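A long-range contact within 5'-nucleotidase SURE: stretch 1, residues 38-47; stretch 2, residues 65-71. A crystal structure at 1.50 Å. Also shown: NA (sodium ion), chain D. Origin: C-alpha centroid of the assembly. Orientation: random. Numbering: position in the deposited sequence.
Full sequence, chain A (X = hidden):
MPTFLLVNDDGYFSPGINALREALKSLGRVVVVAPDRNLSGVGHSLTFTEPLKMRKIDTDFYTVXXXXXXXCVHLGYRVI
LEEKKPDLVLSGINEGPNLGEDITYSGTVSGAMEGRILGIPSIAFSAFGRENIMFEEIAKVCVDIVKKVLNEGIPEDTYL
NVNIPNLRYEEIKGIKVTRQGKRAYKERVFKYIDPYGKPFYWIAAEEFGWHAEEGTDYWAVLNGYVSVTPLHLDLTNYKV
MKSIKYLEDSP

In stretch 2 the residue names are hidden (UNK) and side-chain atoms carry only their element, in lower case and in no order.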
# COMPACT_ATOMS: atom_id res chain seq x y z
N ASN A 38 11.75 2.78 -0.51
CA ASN A 38 11.62 3.40 0.78
C ASN A 38 10.41 2.82 1.52
O ASN A 38 9.26 2.98 1.05
CB ASN A 38 11.45 4.91 0.62
CG ASN A 38 11.65 5.64 1.88
OD1 ASN A 38 11.16 5.23 2.91
ND2 ASN A 38 12.43 6.75 1.84
N LEU A 39 10.66 2.21 2.67
CA LEU A 39 9.59 1.56 3.47
C LEU A 39 9.25 2.31 4.75
O LEU A 39 8.58 1.76 5.66
CB LEU A 39 9.93 0.10 3.80
CG LEU A 39 10.05 -0.81 2.58
CD1 LEU A 39 10.63 -2.20 2.98
CD2 LEU A 39 8.74 -1.00 1.78
N SER A 40 9.67 3.55 4.84
CA SER A 40 9.49 4.33 6.05
C SER A 40 8.01 4.40 6.50
O SER A 40 7.69 4.33 7.67
CB SER A 40 10.02 5.75 5.80
OG SER A 40 11.42 5.68 5.48
N GLY A 41 7.13 4.52 5.53
CA GLY A 41 5.72 4.79 5.85
C GLY A 41 4.85 3.57 6.09
O GLY A 41 3.62 3.71 6.31
N VAL A 42 5.43 2.38 5.98
CA VAL A 42 4.68 1.15 5.91
C VAL A 42 5.12 0.16 6.98
O VAL A 42 5.72 0.55 7.96
CB VAL A 42 4.65 0.58 4.50
CG1 VAL A 42 3.99 1.63 3.53
CG2 VAL A 42 6.02 0.11 4.01
N GLY A 43 4.75 -1.10 6.85
CA GLY A 43 5.10 -2.09 7.84
C GLY A 43 6.59 -2.46 7.82
O GLY A 43 7.23 -2.43 6.73
N HIS A 44 7.09 -2.87 8.98
CA HIS A 44 8.50 -3.23 9.16
C HIS A 44 8.72 -4.64 9.69
O HIS A 44 9.83 -5.02 9.97
CB HIS A 44 9.17 -2.21 10.10
CG HIS A 44 9.03 -0.81 9.63
ND1 HIS A 44 8.74 0.25 10.48
CD2 HIS A 44 9.10 -0.28 8.39
CE1 HIS A 44 8.66 1.36 9.77
NE2 HIS A 44 8.88 1.07 8.50
N SER A 45 7.66 -5.43 9.83
CA SER A 45 7.80 -6.73 10.48
C SER A 45 8.59 -7.73 9.59
O SER A 45 8.78 -7.49 8.40
CB SER A 45 6.44 -7.34 10.85
OG SER A 45 5.76 -7.76 9.71
N LEU A 46 9.01 -8.82 10.20
CA LEU A 46 9.64 -9.93 9.49
C LEU A 46 8.56 -10.66 8.64
O LEU A 46 7.41 -10.87 9.10
CB LEU A 46 10.34 -10.82 10.53
CG LEU A 46 11.41 -11.85 10.25
CD1 LEU A 46 12.49 -11.32 9.33
CD2 LEU A 46 11.95 -12.34 11.61
N THR A 47 8.89 -10.95 7.38
CA THR A 47 7.95 -11.51 6.35
C THR A 47 8.03 -13.04 6.44
O THR A 47 9.04 -13.62 6.08
CB THR A 47 8.32 -11.00 4.89
OG1 THR A 47 8.39 -9.52 4.80
CG2 THR A 47 7.36 -11.57 3.81
N UNK A 65 13.85 -7.32 -2.54
CA UNK A 65 12.74 -6.67 -3.21
C UNK A 65 11.51 -6.63 -2.28
O UNK A 65 11.02 -7.66 -1.86
c UNK A 65 13.67 -7.44 -5.44
c UNK A 65 12.40 -7.38 -4.55
c UNK A 65 14.27 -6.12 -5.73
c UNK A 65 11.27 -6.63 -5.25
N UNK A 66 11.11 -5.42 -1.92
CA UNK A 66 10.05 -5.19 -0.94
C UNK A 66 10.36 -5.84 0.43
O UNK A 66 9.46 -6.19 1.21
c UNK A 66 7.54 -5.01 -0.75
o UNK A 66 6.47 -5.66 -0.66
c UNK A 66 8.69 -5.63 -1.50
o UNK A 66 7.72 -3.91 -0.20
N UNK A 67 11.65 -5.95 0.77
CA UNK A 67 12.10 -6.55 2.03
C UNK A 67 12.19 -5.51 3.12
O UNK A 67 12.80 -4.46 2.93
N UNK A 68 11.58 -5.76 4.27
CA UNK A 68 11.73 -4.84 5.42
C UNK A 68 13.18 -4.90 5.97
O UNK A 68 13.91 -5.87 5.67
c UNK A 68 9.29 -5.11 6.09
c UNK A 68 10.80 -5.23 6.56
o UNK A 68 11.10 -6.57 6.98
N UNK A 69 13.57 -3.90 6.77
CA UNK A 69 14.90 -4.01 7.43
C UNK A 69 15.10 -5.33 8.17
O UNK A 69 16.17 -5.95 8.08
c UNK A 69 14.01 -1.79 7.69
c UNK A 69 14.96 -2.82 8.37
c UNK A 69 12.93 -2.60 7.04
N UNK A 70 14.05 -5.78 8.87
CA UNK A 70 14.08 -7.08 9.52
C UNK A 70 14.41 -8.22 8.55
O UNK A 70 15.28 -9.08 8.85
c UNK A 70 12.75 -7.32 10.24
N UNK A 71 13.73 -8.24 7.40
CA UNK A 71 13.95 -9.25 6.35
C UNK A 71 15.44 -9.18 5.93
O UNK A 71 16.11 -10.20 5.75
c UNK A 71 11.59 -9.21 5.38
o UNK A 71 11.24 -9.96 6.33
c UNK A 71 13.11 -9.01 5.13
o UNK A 71 10.80 -8.64 4.59
NA NA D . 13.34 6.24 6.75
O HOH W 1 12.14 -3.87 9.90
O HOH W 2 7.67 -8.09 2.50
O HOH W 3 12.73 8.61 6.72

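Position 65 carries four side-chain carbons, forked at the first, with one arm two carbons long. Nothing of stretch 1 comes near it. That beta-branched, wholly carbon skeleton is isoleucine, Ile65.

At position 66 there are two carbons, the second bearing two oxygens. One of these oxygens lies 3.7 Å from Leu39 CD2, a packing contact without polar character. A carboxylate bonded directly to CB is aspartate, Asp66. Its backbone has positive phi (58/30), and its O accepts from water 2, which also donates to Thr47 OG1.

Position 67 has no side-chain atoms. Its backbone O sits 3.1 Å from Leu39 CD1 and finds no hydrogen-bonding partner, a polar cost the contact simply carries. Without a side chain it is glycine, Gly67.

Position 68 shows one carbon carrying one oxygen and one carbon. The oxygen is 2.9 Å from Ser45 O, close enough for a hydrogen bond; the terminal carbon is 3.4 Å from Gly43 O. A beta-branched hydroxyl means threonine, Thr68. With chi1 in the p well, OG1 donates to Ser45 O and accepts from the backbone N of position 71, at 3.1 Å, as the N-cap of the helix that follows.

Position 69 has three carbons closing a ring onto its own backbone N, and the ring makes no close contact with stretch 1. Such a ring identifies proline, Pro69. It opens the helix at a place where the missing N-H costs no helical hydrogen bond.

Position 70 has a single carbon, CB, which points toward stretch 1 and lies 3.7 Å from His44 O and 4.1 Å from Leu46 CD1; a lone CB is alanine, Ala70. Water 1 donates to His44 O and accepts from Ala70 N, linking the two backbones.

Position 71 again has two carbons, the second with two oxygens. One oxygen lies 2.8 Å from Thr47 N, the other 2.6 Å from Thr47 OG1. This is aspartate, Asp71: OD1 accepts from the Thr47 backbone and OD2 from its hydroxyl, while OD2 also accepts from Thr68 N at 3.0 Å.

The rule to take away is economy. Thr68 and Asp71 bond reciprocally, side chain to backbone N, and the same two side chains reach across to Ser45 and Thr47, so the groups that begin the helix also hold the neighboring loop. Around this polar pair, Leu39 covers the segment from Asp66 to Thr68, and Leu46 packs against the small Ala70. Water 1 joins the backbones of His44 and Ala70, and water 2 ties the Thr47 hydroxyl to the backbone O of Asp66.

Stretch 2 (65-71) IDGTPAD
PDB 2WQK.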